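Local coordinates for protein angiotensin-converting enzyme (Anopheles gambiae, PDB 6S1Y) that probably acts as a zinc-dependent peptidase that cleaves peptides, a mosquito relative of mammalian angiotensin-converting enzyme, at residues Glu14-Val19 with Lys84-Lys89; Ala120-Tyr125 with Val157-Ala162; Asp389-Ser394 with Cys530-Ser535; Tyr218-Ala223 with Ala592-Thr597. One frame throughout, in Å; residues are numbered along the deposited sequence.

From the N terminus, interaction 1 closes first, joining the opening helix 12-42 to the short helix 81-90 and closing a loop that is mostly helical and contains helix 46-70. Interaction 2 follows in series and closes a loop of 31 residues, setting the segment after helix 100-119 against helix 149-163. Interaction 4 then opens on helix 203-233 and closes near the C terminus at 592-597, spanning most of the remaining chain. Interaction 3 is nested inside that long loop, where helix 381-395, which carries a zinc ligand, meets the approach to helix 536-547. None of the four cross. Interactions 1 and 2 lie on opposite sides of the chain's centre, with centres about 51 Å apart, and none touches another.

Interaction 1 of 4, residues Glu14-Val19 with Lys84-Lys89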
loop_
_atom_site.group_PDB
_atom_site.type_symbol
_atom_site.label_atom_id
_atom_site.label_comp_id
_atom_site.label_asym_id
_atom_site.label_seq_id
_atom_site.Cartn_x
_atom_site.Cartn_y
_atom_site.Cartn_z
ATOM N N GLU A 14 -31.824 -25.670 -2.493
ATOM C CA GLU A 14 -31.872 -26.046 -1.084
ATOM C C GLU A 14 -30.516 -25.884 -0.401
ATOM O O GLU A 14 -30.448 -25.382 0.726
ATOM C CB GLU A 14 -32.365 -27.491 -0.960
ATOM C CG GLU A 14 -32.636 -27.959 0.459
ATOM C CD GLU A 14 -33.302 -29.330 0.505
ATOM O OE1 GLU A 14 -34.128 -29.560 1.416
ATOM O OE2 GLU A 14 -33.005 -30.170 -0.374
ATOM N N ILE A 15 -29.432 -26.305 -1.061
ATOM C CA ILE A 15 -28.094 -26.023 -0.550
ATOM C C ILE A 15 -27.916 -24.521 -0.374
ATOM O O ILE A 15 -27.284 -24.059 0.583
ATOM C CB ILE A 15 -27.025 -26.602 -1.495
ATOM C CG1 ILE A 15 -27.183 -28.117 -1.648
ATOM C CG2 ILE A 15 -25.624 -26.288 -0.976
ATOM C CD1 ILE A 15 -26.741 -28.644 -3.007
ATOM N N SER A 16 -28.483 -23.734 -1.290
ATOM C CA SER A 16 -28.353 -22.287 -1.214
ATOM C C SER A 16 -28.980 -21.733 0.058
ATOM O O SER A 16 -28.559 -20.679 0.545
ATOM C CB SER A 16 -28.985 -21.647 -2.448
ATOM O OG SER A 16 -28.740 -20.252 -2.476
ATOM N N GLN A 17 -29.984 -22.420 0.608
ATOM C CA GLN A 17 -30.569 -21.987 1.871
ATOM C C GLN A 17 -29.659 -22.311 3.046
ATOM O O GLN A 17 -29.670 -21.592 4.049
ATOM C CB GLN A 17 -31.927 -22.650 2.078
ATOM C CG GLN A 17 -32.867 -22.494 0.902
ATOM C CD GLN A 17 -34.305 -22.225 1.325
ATOM O OE1 GLN A 17 -34.657 -22.334 2.503
ATOM N NE2 GLN A 17 -35.139 -21.865 0.359
ATOM N N ILE A 18 -28.879 -23.391 2.947
ATOM C CA ILE A 18 -27.979 -23.765 4.031
ATOM C C ILE A 18 -26.827 -22.773 4.126
ATOM O O ILE A 18 -26.518 -22.258 5.209
ATOM C CB ILE A 18 -27.454 -25.198 3.827
ATOM C CG1 ILE A 18 -28.613 -26.171 3.614
ATOM C CG2 ILE A 18 -26.613 -25.623 5.016
ATOM C CD1 ILE A 18 -28.165 -27.607 3.379
ATOM N N VAL A 19 -26.162 -22.501 2.998
ATOM C CA VAL A 19 -25.050 -21.559 3.017
ATOM C C VAL A 19 -25.550 -20.179 3.416
ATOM O O VAL A 19 -24.834 -19.417 4.071
ATOM C CB VAL A 19 -24.324 -21.522 1.656
ATOM C CG1 VAL A 19 -23.979 -22.932 1.176
ATOM C CG2 VAL A 19 -25.156 -20.788 0.624
ATOM N N LYS A 84 -20.925 -22.612 -6.337
ATOM C CA LYS A 84 -19.648 -23.268 -6.096
ATOM C C LYS A 84 -18.655 -22.298 -5.474
ATOM O O LYS A 84 -17.847 -22.675 -4.618
ATOM C CB LYS A 84 -19.071 -23.821 -7.402
ATOM C CG LYS A 84 -19.841 -24.964 -8.040
ATOM C CD LYS A 84 -19.027 -25.577 -9.183
ATOM C CE LYS A 84 -19.905 -26.318 -10.182
ATOM N NZ LYS A 84 -19.123 -27.192 -11.108
ATOM N N ARG A 85 -18.701 -21.038 -5.905
ATOM C CA ARG A 85 -17.723 -20.052 -5.459
ATOM C C ARG A 85 -17.999 -19.611 -4.031
ATOM O O ARG A 85 -17.065 -19.342 -3.268
ATOM C CB ARG A 85 -17.743 -18.859 -6.408
ATOM C CG ARG A 85 -16.530 -17.970 -6.347
ATOM C CD ARG A 85 -16.651 -16.836 -7.368
ATOM N NE ARG A 85 -15.672 -15.789 -7.121
ATOM C CZ ARG A 85 -14.392 -15.856 -7.474
ATOM N NH1 ARG A 85 -13.932 -16.927 -8.095
ATOM N NH2 ARG A 85 -13.575 -14.847 -7.194
ATOM N N ARG A 86 -19.274 -19.516 -3.652
ATOM C CA ARG A 86 -19.610 -19.151 -2.282
ATOM C C ARG A 86 -19.155 -20.218 -1.305
ATOM O O ARG A 86 -18.736 -19.891 -0.190
ATOM C CB ARG A 86 -21.114 -18.923 -2.162
ATOM C CG ARG A 86 -21.596 -17.616 -2.780
ATOM C CD ARG A 86 -23.090 -17.659 -3.123
ATOM N NE ARG A 86 -23.937 -17.729 -1.936
ATOM C CZ ARG A 86 -25.228 -18.052 -1.952
ATOM N NH1 ARG A 86 -25.834 -18.343 -3.098
ATOM N NH2 ARG A 86 -25.915 -18.092 -0.817
ATOM N N ILE A 87 -19.212 -21.483 -1.710
ATOM C CA ILE A 87 -18.827 -22.568 -0.817
ATOM C C ILE A 87 -17.312 -22.639 -0.675
ATOM O O ILE A 87 -16.794 -22.927 0.410
ATOM C CB ILE A 87 -19.402 -23.905 -1.324
ATOM C CG1 ILE A 87 -20.923 -23.931 -1.151
ATOM C CG2 ILE A 87 -18.760 -25.077 -0.587
ATOM C CD1 ILE A 87 -21.636 -24.680 -2.249
ATOM N N LYS A 88 -16.576 -22.397 -1.766
ATOM C CA LYS A 88 -15.117 -22.443 -1.703
ATOM C C LYS A 88 -14.560 -21.329 -0.823
ATOM O O LYS A 88 -13.663 -21.567 -0.006
ATOM C CB LYS A 88 -14.535 -22.350 -3.116
ATOM C CG LYS A 88 -13.006 -22.446 -3.187
ATOM C CD LYS A 88 -12.478 -22.188 -4.610
ATOM C CE LYS A 88 -12.489 -20.697 -4.971
ATOM N NZ LYS A 88 -13.016 -20.430 -6.348
ATOM N N LYS A 89 -15.079 -20.108 -0.967
ATOM C CA LYS A 89 -14.545 -18.985 -0.201
ATOM C C LYS A 89 -14.931 -19.069 1.265
ATOM O O LYS A 89 -14.163 -18.639 2.134
ATOM C CB LYS A 89 -15.016 -17.666 -0.812
ATOM C CG LYS A 89 -14.459 -17.464 -2.223
ATOM C CD LYS A 89 -14.941 -16.188 -2.876
ATOM C CE LYS A 89 -13.963 -15.053 -2.681
ATOM N NZ LYS A 89 -12.871 -15.067 -3.709
#
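Arg86 reaches from helix 81-90 across to Ser16 and Val19 of helix 12-42. Its CB points toward the opposing helix, and a bend at chi3 (67°) turns NE off the line of the aliphatic chain. NE forms a salt bridge with Glu23, one turn further along the first helix, so the charge is met beyond the two short segments. CZ lies 3.8 Å from Val19 CG2, with the two side chains crossing at about a right angle. At the tip, NH1 comes to 3.5 Å from Ser16 OG, which sits at the edge of the guanidinium near its plane; this is a polar approach rather than a bond. NH2 lies near Val19 CG2, at a distance that is doubtfully short.

Next to this polar layer, Val19 CG1 packs 4.0 Å from Ile87 CG1, and Ile15 CG2 reaches Ile87 CD1 more loosely at 4.5 Å; Phe73 and Leu78 add to the apolar side around Ile15. The segment axes approach to 11.0 Å at 32°, a wide spacing that Arg86 spans while Val19, Ile15 and Ile87 meet by their branches. This is helix-on-helix packing in the N-terminal region, where, as in other angiotensin-converting enzymes, the first helices form a lid over the substrate channel.

Interaction 2 of 4, residues Ala120-Tyr125 with Val157-Ala162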
loop_
_atom_site.group_PDB
_atom_site.type_symbol
_atom_site.label_atom_id
_atom_site.label_comp_id
_atom_site.label_asym_id
_atom_site.label_seq_id
_atom_site.Cartn_x
_atom_site.Cartn_y
_atom_site.Cartn_z
ATOM N N ALA A 120 6.927 2.817 19.665
ATOM C CA ALA A 120 8.294 3.303 19.765
ATOM C C ALA A 120 8.328 4.814 19.901
ATOM O O ALA A 120 7.574 5.519 19.232
ATOM C CB ALA A 120 9.091 2.891 18.532
ATOM N N LYS A 121 9.224 5.313 20.757
ATOM C CA LYS A 121 9.421 6.745 20.957
ATOM C C LYS A 121 10.908 7.036 20.994
ATOM O O LYS A 121 11.718 6.156 21.272
ATOM C CB LYS A 121 8.755 7.251 22.261
ATOM C CG LYS A 121 7.264 6.926 22.332
ATOM C CD LYS A 121 6.416 8.144 22.689
ATOM C CE LYS A 121 4.933 7.914 22.358
ATOM N NZ LYS A 121 4.536 6.485 22.621
ATOM N N PHE A 122 11.267 8.297 20.753
ATOM C CA PHE A 122 12.667 8.616 20.497
ATOM C C PHE A 122 13.056 9.944 21.114
ATOM O O PHE A 122 12.237 10.861 21.216
ATOM C CB PHE A 122 12.928 8.644 18.986
ATOM C CG PHE A 122 12.514 7.384 18.299
ATOM C CD1 PHE A 122 13.374 6.295 18.253
ATOM C CD2 PHE A 122 11.250 7.264 17.753
ATOM C CE1 PHE A 122 12.989 5.115 17.635
ATOM C CE2 PHE A 122 10.861 6.088 17.129
ATOM C CZ PHE A 122 11.729 5.008 17.077
ATOM N N CYS A 123 14.332 10.026 21.495
ATOM C CA CYS A 123 14.933 11.272 21.955
ATOM C C CYS A 123 15.396 12.129 20.773
ATOM O O CYS A 123 15.911 11.627 19.768
ATOM C CB CYS A 123 16.116 10.981 22.877
ATOM S SG CYS A 123 15.644 10.161 24.428
ATOM N N ALA A 124 15.208 13.433 20.899
ATOM C CA ALA A 124 15.557 14.323 19.808
ATOM C C ALA A 124 17.069 14.352 19.612
ATOM O O ALA A 124 17.857 14.203 20.562
ATOM C CB ALA A 124 15.030 15.726 20.070
ATOM N N TYR A 125 17.469 14.502 18.346
ATOM C CA TYR A 125 18.874 14.656 18.005
ATOM C C TYR A 125 19.439 15.824 18.792
ATOM O O TYR A 125 18.943 16.952 18.687
ATOM C CB TYR A 125 19.011 14.886 16.494
ATOM C CG TYR A 125 20.424 14.986 15.951
ATOM C CD1 TYR A 125 21.298 13.924 16.040
ATOM C CD2 TYR A 125 20.858 16.137 15.308
ATOM C CE1 TYR A 125 22.573 14.005 15.533
ATOM C CE2 TYR A 125 22.138 16.225 14.790
ATOM C CZ TYR A 125 22.988 15.150 14.909
ATOM O OH TYR A 125 24.280 15.194 14.411
ATOM N N VAL A 157 19.027 5.288 12.209
ATOM C CA VAL A 157 19.599 4.283 13.106
ATOM C C VAL A 157 18.702 4.041 14.320
ATOM O O VAL A 157 18.463 2.891 14.715
ATOM C CB VAL A 157 21.012 4.700 13.537
ATOM C CG1 VAL A 157 21.520 3.799 14.681
ATOM C CG2 VAL A 157 21.956 4.665 12.321
ATOM N N GLN A 158 18.218 5.117 14.947
ATOM C CA GLN A 158 17.280 4.978 16.057
ATOM C C GLN A 158 16.066 4.152 15.657
ATOM O O GLN A 158 15.680 3.207 16.355
ATOM C CB GLN A 158 16.833 6.356 16.529
ATOM C CG GLN A 158 17.924 7.135 17.238
ATOM C CD GLN A 158 18.158 6.643 18.641
ATOM O OE1 GLN A 158 17.204 6.364 19.391
ATOM N NE2 GLN A 158 19.421 6.537 19.020
ATOM N N TRP A 159 15.445 4.500 14.529
ATOM C CA TRP A 159 14.208 3.837 14.140
ATOM C C TRP A 159 14.420 2.341 13.944
ATOM O O TRP A 159 13.680 1.518 14.502
ATOM C CB TRP A 159 13.640 4.458 12.857
ATOM C CG TRP A 159 12.442 3.684 12.379
ATOM C CD1 TRP A 159 12.390 2.788 11.349
ATOM C CD2 TRP A 159 11.126 3.700 12.956
ATOM N NE1 TRP A 159 11.129 2.245 11.246
ATOM C CE2 TRP A 159 10.333 2.800 12.212
ATOM C CE3 TRP A 159 10.540 4.402 14.022
ATOM C CZ2 TRP A 159 8.991 2.583 12.500
ATOM C CZ3 TRP A 159 9.217 4.183 14.309
ATOM C CH2 TRP A 159 8.455 3.272 13.559
ATOM N N TYR A 160 15.411 1.971 13.128
ATOM C CA TYR A 160 15.632 0.574 12.776
ATOM C C TYR A 160 16.126 -0.229 13.977
ATOM O O TYR A 160 15.759 -1.395 14.136
ATOM C CB TYR A 160 16.631 0.487 11.607
ATOM C CG TYR A 160 16.025 0.701 10.233
ATOM C CD1 TYR A 160 15.736 2.002 9.751
ATOM C CD2 TYR A 160 15.680 -0.378 9.434
ATOM C CE1 TYR A 160 15.125 2.200 8.499
ATOM C CE2 TYR A 160 15.073 -0.189 8.177
ATOM C CZ TYR A 160 14.820 1.089 7.714
ATOM O OH TYR A 160 14.259 1.230 6.480
ATOM N N ASN A 161 16.963 0.364 14.832
ATOM C CA ASN A 161 17.419 -0.371 16.012
ATOM C C ASN A 161 16.250 -0.675 16.956
ATOM O O ASN A 161 16.268 -1.687 17.653
ATOM C CB ASN A 161 18.530 0.400 16.748
ATOM C CG ASN A 161 19.935 0.163 16.136
ATOM O OD1 ASN A 161 20.079 -0.039 14.912
ATOM N ND2 ASN A 161 20.975 0.192 16.979
ATOM N N ALA A 162 15.212 0.155 16.961
ATOM C CA ALA A 162 14.098 -0.008 17.880
ATOM C C ALA A 162 12.970 -0.880 17.333
ATOM O O ALA A 162 12.281 -1.544 18.127
ATOM C CB ALA A 162 13.530 1.369 18.253
HETATM O O HOH W 1 16.015 7.614 21.469
#
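Phe122 lies across from Gln158 and Ala120 across from Ala162, with CA atoms 7.4 Å apart in the first pair, so the non-helical segment 120-125 runs against the direction of helix 157-162. The Phe122 side chain points into the helix and carries most of the contact. Its CZ meets Trp159 CE3 at 3.3 Å, a tight approach of rim to rim in which neither ring lies over the other; the planes stand at 46°. CE1, next round the ring, touches the CB of Ala162 at 3.8 Å and lies close to the carbonyl O of Gln158. Trp159 has CG anti to the backbone N (chi1 174°); the far end of the indole comes nearer the loop, where CZ3 also meets Ala120 CB.

The loop follows helix 100-119 in the helical fold of the peptidase and is pinned by the disulfide Cys123-Cys131, while Leu139 of helix 135-145 packs on both Phe122 and Trp159. Trp159 NE1 donates to the carbonyl of Ala484, beside the ligand-lining residue Lys485, and the nearest atoms of its side chain and of the bound gamma-glutamyl ligand are about 11 Å apart.

The side chains of Gln158 and Phe122 lie alongside each other, running in opposite senses. A bend at chi2 (-76°) folds CD back, and OE1 lies at the edge of the phenyl ring, in its plane. A water accepts from Cys123 N at 2.9 Å and donates to Gln158 OE1 at 2.7 Å, bridging loop and helix.

Interaction 3 of 4, residues Asp389-Ser394 with Cys530-Ser535; sequences DVLSLS and CDIYQS
Ser394, near the end of helix 381-395, points its side chain at the backbone of Asp531 and Ile532. Its OG, anti to the carbonyl carbon (chi1 -75°), accepts from Ile532 N at 3.1 Å in a nearly straight bond (166°), and Ile532 CG1 passes the same oxygen at 3.4 Å. The Asp531 carboxylate comes in beside the serine methylene, with OD1 3.4 Å from Ser394 CB. That OD1 also receives Tyr533 N from above the carboxylate plane, at 3.0 Å, making an Asx turn; a type II turn from Ile532 to Ser535 then leads into helix 536-547, which Ser535 N-caps. About one turn back along the helix, Leu391 CD2 meets Ile532 CD1 at 4.4 Å.

The same helix bears the zinc ligand Glu385, and Asp389 bonds to ND1 of His357, another zinc ligand. Cys530 is held by its disulfide to Cys512. The contact is buried, and the serine hydroxyl gives the N-H of Ile532 a partner there, while Asp531 OD2, gripped by Lys403 and His400, probably stays ionised.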
loop_
_atom_site.group_PDB
_atom_site.type_symbol
_atom_site.label_atom_id
_atom_site.label_comp_id
_atom_site.label_asym_id
_atom_site.label_seq_id
_atom_site.Cartn_x
_atom_site.Cartn_y
_atom_site.Cartn_z
ATOM N N ASP A 389 -6.053 5.344 -5.450
ATOM C CA ASP A 389 -4.914 5.852 -6.212
ATOM C C ASP A 389 -5.340 6.327 -7.599
ATOM O O ASP A 389 -4.771 7.291 -8.123
ATOM C CB ASP A 389 -3.824 4.784 -6.296
ATOM C CG ASP A 389 -3.047 4.625 -4.982
ATOM O OD1 ASP A 389 -3.350 5.343 -3.984
ATOM O OD2 ASP A 389 -2.132 3.760 -4.963
ATOM N N VAL A 390 -6.358 5.703 -8.194
ATOM C CA VAL A 390 -6.877 6.198 -9.472
ATOM C C VAL A 390 -7.379 7.626 -9.317
ATOM O O VAL A 390 -7.066 8.503 -10.127
ATOM C CB VAL A 390 -7.977 5.268 -10.012
ATOM C CG1 VAL A 390 -8.730 5.941 -11.152
ATOM C CG2 VAL A 390 -7.360 3.936 -10.479
ATOM N N LEU A 391 -8.141 7.894 -8.253
ATOM C CA LEU A 391 -8.539 9.274 -8.006
ATOM C C LEU A 391 -7.314 10.157 -7.815
ATOM O O LEU A 391 -7.258 11.272 -8.343
ATOM C CB LEU A 391 -9.460 9.390 -6.785
ATOM C CG LEU A 391 -10.814 8.678 -6.791
ATOM C CD1 LEU A 391 -11.839 9.435 -5.933
ATOM C CD2 LEU A 391 -11.320 8.480 -8.180
ATOM N N SER A 392 -6.328 9.682 -7.039
ATOM C CA SER A 392 -5.154 10.509 -6.775
ATOM C C SER A 392 -4.424 10.868 -8.061
ATOM O O SER A 392 -3.826 11.950 -8.145
ATOM C CB SER A 392 -4.192 9.795 -5.824
ATOM O OG SER A 392 -4.716 9.774 -4.516
ATOM N N LEU A 393 -4.449 9.983 -9.066
ATOM C CA LEU A 393 -3.863 10.333 -10.365
ATOM C C LEU A 393 -4.539 11.562 -10.978
ATOM O O LEU A 393 -3.864 12.423 -11.543
ATOM C CB LEU A 393 -3.934 9.145 -11.330
ATOM C CG LEU A 393 -2.893 8.043 -11.071
ATOM C CD1 LEU A 393 -3.113 6.827 -11.961
ATOM C CD2 LEU A 393 -1.492 8.554 -11.292
ATOM N N SER A 394 -5.873 11.660 -10.889
ATOM C CA SER A 394 -6.555 12.845 -11.406
ATOM C C SER A 394 -6.269 14.058 -10.528
ATOM O O SER A 394 -5.985 15.150 -11.040
ATOM C CB SER A 394 -8.073 12.614 -11.495
ATOM O OG SER A 394 -8.435 11.772 -12.583
ATOM N N CYS A 530 -5.071 14.181 -17.606
ATOM C CA CYS A 530 -6.482 13.818 -17.526
ATOM C C CYS A 530 -7.035 14.015 -16.123
ATOM O O CYS A 530 -6.425 13.582 -15.144
ATOM C CB CYS A 530 -6.681 12.355 -17.922
ATOM S SG CYS A 530 -8.025 11.549 -16.921
ATOM N N ASP A 531 -8.213 14.636 -16.030
ATOM C CA ASP A 531 -8.956 14.770 -14.778
ATOM C C ASP A 531 -10.354 14.186 -14.976
ATOM O O ASP A 531 -11.129 14.692 -15.796
ATOM C CB ASP A 531 -9.038 16.236 -14.351
ATOM C CG ASP A 531 -9.682 16.414 -12.992
ATOM O OD1 ASP A 531 -9.895 15.394 -12.317
ATOM O OD2 ASP A 531 -9.970 17.565 -12.577
ATOM N N ILE A 532 -10.685 13.129 -14.225
ATOM C CA ILE A 532 -11.999 12.513 -14.361
ATOM C C ILE A 532 -12.996 13.089 -13.360
ATOM O O ILE A 532 -14.084 12.532 -13.164
ATOM C CB ILE A 532 -11.939 10.985 -14.201
ATOM C CG1 ILE A 532 -11.622 10.596 -12.751
ATOM C CG2 ILE A 532 -10.940 10.391 -15.156
ATOM C CD1 ILE A 532 -11.739 9.101 -12.518
ATOM N N TYR A 533 -12.627 14.178 -12.696
ATOM C CA TYR A 533 -13.557 14.883 -11.818
ATOM C C TYR A 533 -14.837 15.263 -12.566
ATOM O O TYR A 533 -14.786 15.904 -13.621
ATOM C CB TYR A 533 -12.861 16.135 -11.264
ATOM C CG TYR A 533 -13.640 16.939 -10.241
ATOM C CD1 TYR A 533 -14.069 16.367 -9.050
ATOM C CD2 TYR A 533 -13.919 18.290 -10.455
ATOM C CE1 TYR A 533 -14.785 17.123 -8.095
ATOM C CE2 TYR A 533 -14.622 19.053 -9.516
ATOM C CZ TYR A 533 -15.050 18.467 -8.340
ATOM O OH TYR A 533 -15.738 19.237 -7.421
ATOM N N GLN A 534 -15.985 14.864 -12.000
ATOM C CA GLN A 534 -17.332 15.163 -12.501
ATOM C C GLN A 534 -17.696 14.353 -13.730
ATOM O O GLN A 534 -18.563 14.761 -14.495
ATOM C CB GLN A 534 -17.523 16.656 -12.824
ATOM C CG GLN A 534 -17.265 17.549 -11.631
ATOM C CD GLN A 534 -17.318 19.023 -11.954
ATOM O OE1 GLN A 534 -16.755 19.486 -12.953
ATOM N NE2 GLN A 534 -17.977 19.783 -11.088
ATOM N N SER A 535 -17.056 13.212 -13.951
ATOM C CA SER A 535 -17.392 12.363 -15.091
ATOM C C SER A 535 -18.218 11.183 -14.596
ATOM O O SER A 535 -17.688 10.115 -14.293
ATOM C CB SER A 535 -16.155 11.871 -15.828
ATOM O OG SER A 535 -16.533 10.868 -16.769
#

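Interaction 4 of 4, residues Tyr218-Ala223 with Ala592-Thr597; sequences YEQLHA and AHVGWT
Tyr218 meets Trp596 first: the indole CH2 comes to the edge of the phenol ring, 4.2 Å from CE2, and the side chains cross at about a right angle. Glu219 is next, its CG 4.0 Å from Trp596 CZ3 and its OE1 near CH2, with the carboxylate standing 80° to the indole; OE2 is paired with Arg215. Gln220 starts away from the loop, but a bend at chi2 (-63°) folds CD back, and NE2 lies 3.6 Å from Val594 CG1.

His222 offers a ring face to Trp596, whose CE3 sits 3.5 Å from CE1; the planes are tilted by 38°, so the pair is oblique. A water at the edge of the indole, in its plane, ties this region together, donating to Glu219 O, accepting from Gly595 N at 2.8 Å and bonding His222 ND1. Gly595 has a positive phi, where a CB would collide with the carbonyl O of Val594. At Ala223 the CB presses on His593 O at 3.3 Å and on Val594 CG2, while a second water donates to both Ala223 O and His593 O.

Arg226, one turn on in helix 203-233, bonds the carbonyls of His593 and Gly595. Helix 577-590 packs against Gln220 and Leu221, helix 414-429 against Leu221, and His222 NE2 reaches Gly468, just before strand 469-470.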
loop_
_atom_site.group_PDB
_atom_site.type_symbol
_atom_site.label_atom_id
_atom_site.label_comp_id
_atom_site.label_asym_id
_atom_site.label_seq_id
_atom_site.Cartn_x
_atom_site.Cartn_y
_atom_site.Cartn_z
ATOM N N TYR A 218 13.200 2.941 -14.444
ATOM C CA TYR A 218 13.605 3.162 -13.068
ATOM C C TYR A 218 15.103 3.473 -12.972
ATOM O O TYR A 218 15.520 4.312 -12.167
ATOM C CB TYR A 218 13.259 1.959 -12.210
ATOM C CG TYR A 218 13.793 2.142 -10.797
ATOM C CD1 TYR A 218 13.185 3.025 -9.935
ATOM C CD2 TYR A 218 14.933 1.459 -10.347
ATOM C CE1 TYR A 218 13.656 3.240 -8.671
ATOM C CE2 TYR A 218 15.412 1.658 -9.052
ATOM C CZ TYR A 218 14.752 2.562 -8.219
ATOM O OH TYR A 218 15.182 2.807 -6.938
ATOM N N GLU A 219 15.938 2.827 -13.795
ATOM C CA GLU A 219 17.373 3.070 -13.649
ATOM C C GLU A 219 17.759 4.453 -14.167
ATOM O O GLU A 219 18.643 5.101 -13.591
ATOM C CB GLU A 219 18.178 1.946 -14.324
ATOM C CG GLU A 219 17.996 0.617 -13.538
ATOM C CD GLU A 219 18.830 -0.572 -14.040
ATOM O OE1 GLU A 219 19.054 -1.465 -13.202
ATOM O OE2 GLU A 219 19.227 -0.621 -15.235
ATOM N N GLN A 220 17.109 4.949 -15.214
ATOM C CA GLN A 220 17.355 6.321 -15.626
ATOM C C GLN A 220 16.951 7.312 -14.539
ATOM O O GLN A 220 17.661 8.286 -14.288
ATOM C CB GLN A 220 16.616 6.616 -16.935
ATOM C CG GLN A 220 17.133 5.805 -18.130
ATOM C CD GLN A 220 18.578 6.124 -18.456
ATOM O OE1 GLN A 220 18.973 7.287 -18.488
ATOM N NE2 GLN A 220 19.374 5.083 -18.691
ATOM N N LEU A 221 15.822 7.086 -13.869
ATOM C CA LEU A 221 15.357 8.041 -12.858
ATOM C C LEU A 221 16.258 8.003 -11.640
ATOM O O LEU A 221 16.689 9.047 -11.136
ATOM C CB LEU A 221 13.925 7.713 -12.450
ATOM C CG LEU A 221 13.290 8.670 -11.445
ATOM C CD1 LEU A 221 13.268 10.116 -11.996
ATOM C CD2 LEU A 221 11.854 8.218 -11.097
ATOM N N HIS A 222 16.518 6.788 -11.127
ATOM C CA HIS A 222 17.521 6.584 -10.093
ATOM C C HIS A 222 18.813 7.318 -10.405
ATOM O O HIS A 222 19.419 7.929 -9.520
ATOM C CB HIS A 222 17.788 5.086 -9.961
ATOM C CG HIS A 222 18.907 4.742 -9.038
ATOM N ND1 HIS A 222 20.225 4.964 -9.360
ATOM C CD2 HIS A 222 18.902 4.190 -7.804
ATOM C CE1 HIS A 222 20.985 4.584 -8.353
ATOM N NE2 HIS A 222 20.207 4.104 -7.400
ATOM N N ALA A 223 19.260 7.266 -11.656
ATOM C CA ALA A 223 20.540 7.891 -12.000
ATOM C C ALA A 223 20.461 9.409 -11.907
ATOM O O ALA A 223 21.417 10.066 -11.492
ATOM C CB ALA A 223 20.960 7.463 -13.398
ATOM N N ALA A 592 25.864 11.519 -16.049
ATOM C CA ALA A 592 25.511 10.767 -14.858
ATOM C C ALA A 592 25.667 9.274 -15.121
ATOM O O ALA A 592 25.176 8.771 -16.140
ATOM C CB ALA A 592 24.079 11.086 -14.444
ATOM N N HIS A 593 26.342 8.555 -14.217
ATOM C CA HIS A 593 26.396 7.108 -14.350
ATOM C C HIS A 593 25.007 6.522 -14.137
ATOM O O HIS A 593 24.253 6.961 -13.258
ATOM C CB HIS A 593 27.360 6.479 -13.341
ATOM C CG HIS A 593 28.810 6.736 -13.629
ATOM N ND1 HIS A 593 29.495 7.802 -13.087
ATOM C CD2 HIS A 593 29.702 6.058 -14.392
ATOM C CE1 HIS A 593 30.745 7.780 -13.512
ATOM N NE2 HIS A 593 30.896 6.730 -14.307
ATOM N N VAL A 594 24.684 5.505 -14.923
ATOM C CA VAL A 594 23.477 4.706 -14.757
ATOM C C VAL A 594 23.849 3.340 -14.185
ATOM O O VAL A 594 24.861 2.748 -14.581
ATOM C CB VAL A 594 22.746 4.578 -16.107
ATOM C CG1 VAL A 594 21.435 3.852 -15.942
ATOM C CG2 VAL A 594 22.539 5.970 -16.716
ATOM N N GLY A 595 23.001 2.823 -13.282
ATOM C CA GLY A 595 23.264 1.581 -12.602
ATOM C C GLY A 595 24.176 1.761 -11.395
ATOM O O GLY A 595 24.611 2.857 -11.063
ATOM N N TRP A 596 24.488 0.636 -10.746
ATOM C CA TRP A 596 25.231 0.703 -9.500
ATOM C C TRP A 596 25.926 -0.618 -9.170
ATOM O O TRP A 596 25.394 -1.706 -9.384
ATOM C CB TRP A 596 24.289 1.079 -8.340
ATOM C CG TRP A 596 23.091 0.156 -8.255
ATOM C CD1 TRP A 596 23.012 -1.027 -7.577
ATOM C CD2 TRP A 596 21.819 0.348 -8.863
ATOM N NE1 TRP A 596 21.754 -1.582 -7.718
ATOM C CE2 TRP A 596 21.015 -0.756 -8.518
ATOM C CE3 TRP A 596 21.269 1.360 -9.650
ATOM C CZ2 TRP A 596 19.714 -0.887 -8.952
ATOM C CZ3 TRP A 596 19.974 1.220 -10.083
ATOM C CH2 TRP A 596 19.213 0.101 -9.731
ATOM N N THR A 597 27.087 -0.503 -8.552
ATOM C CA THR A 597 27.692 -1.653 -7.908
ATOM C C THR A 597 26.806 -2.145 -6.765
ATOM O O THR A 597 25.914 -1.451 -6.299
ATOM C CB THR A 597 29.086 -1.255 -7.429
ATOM O OG1 THR A 597 29.003 -0.102 -6.590
ATOM C CG2 THR A 597 29.932 -0.881 -8.625
HETATM O O HOH W 2 20.820 4.209 -12.137
HETATM O O HOH W 3 23.968 8.843 -11.311
#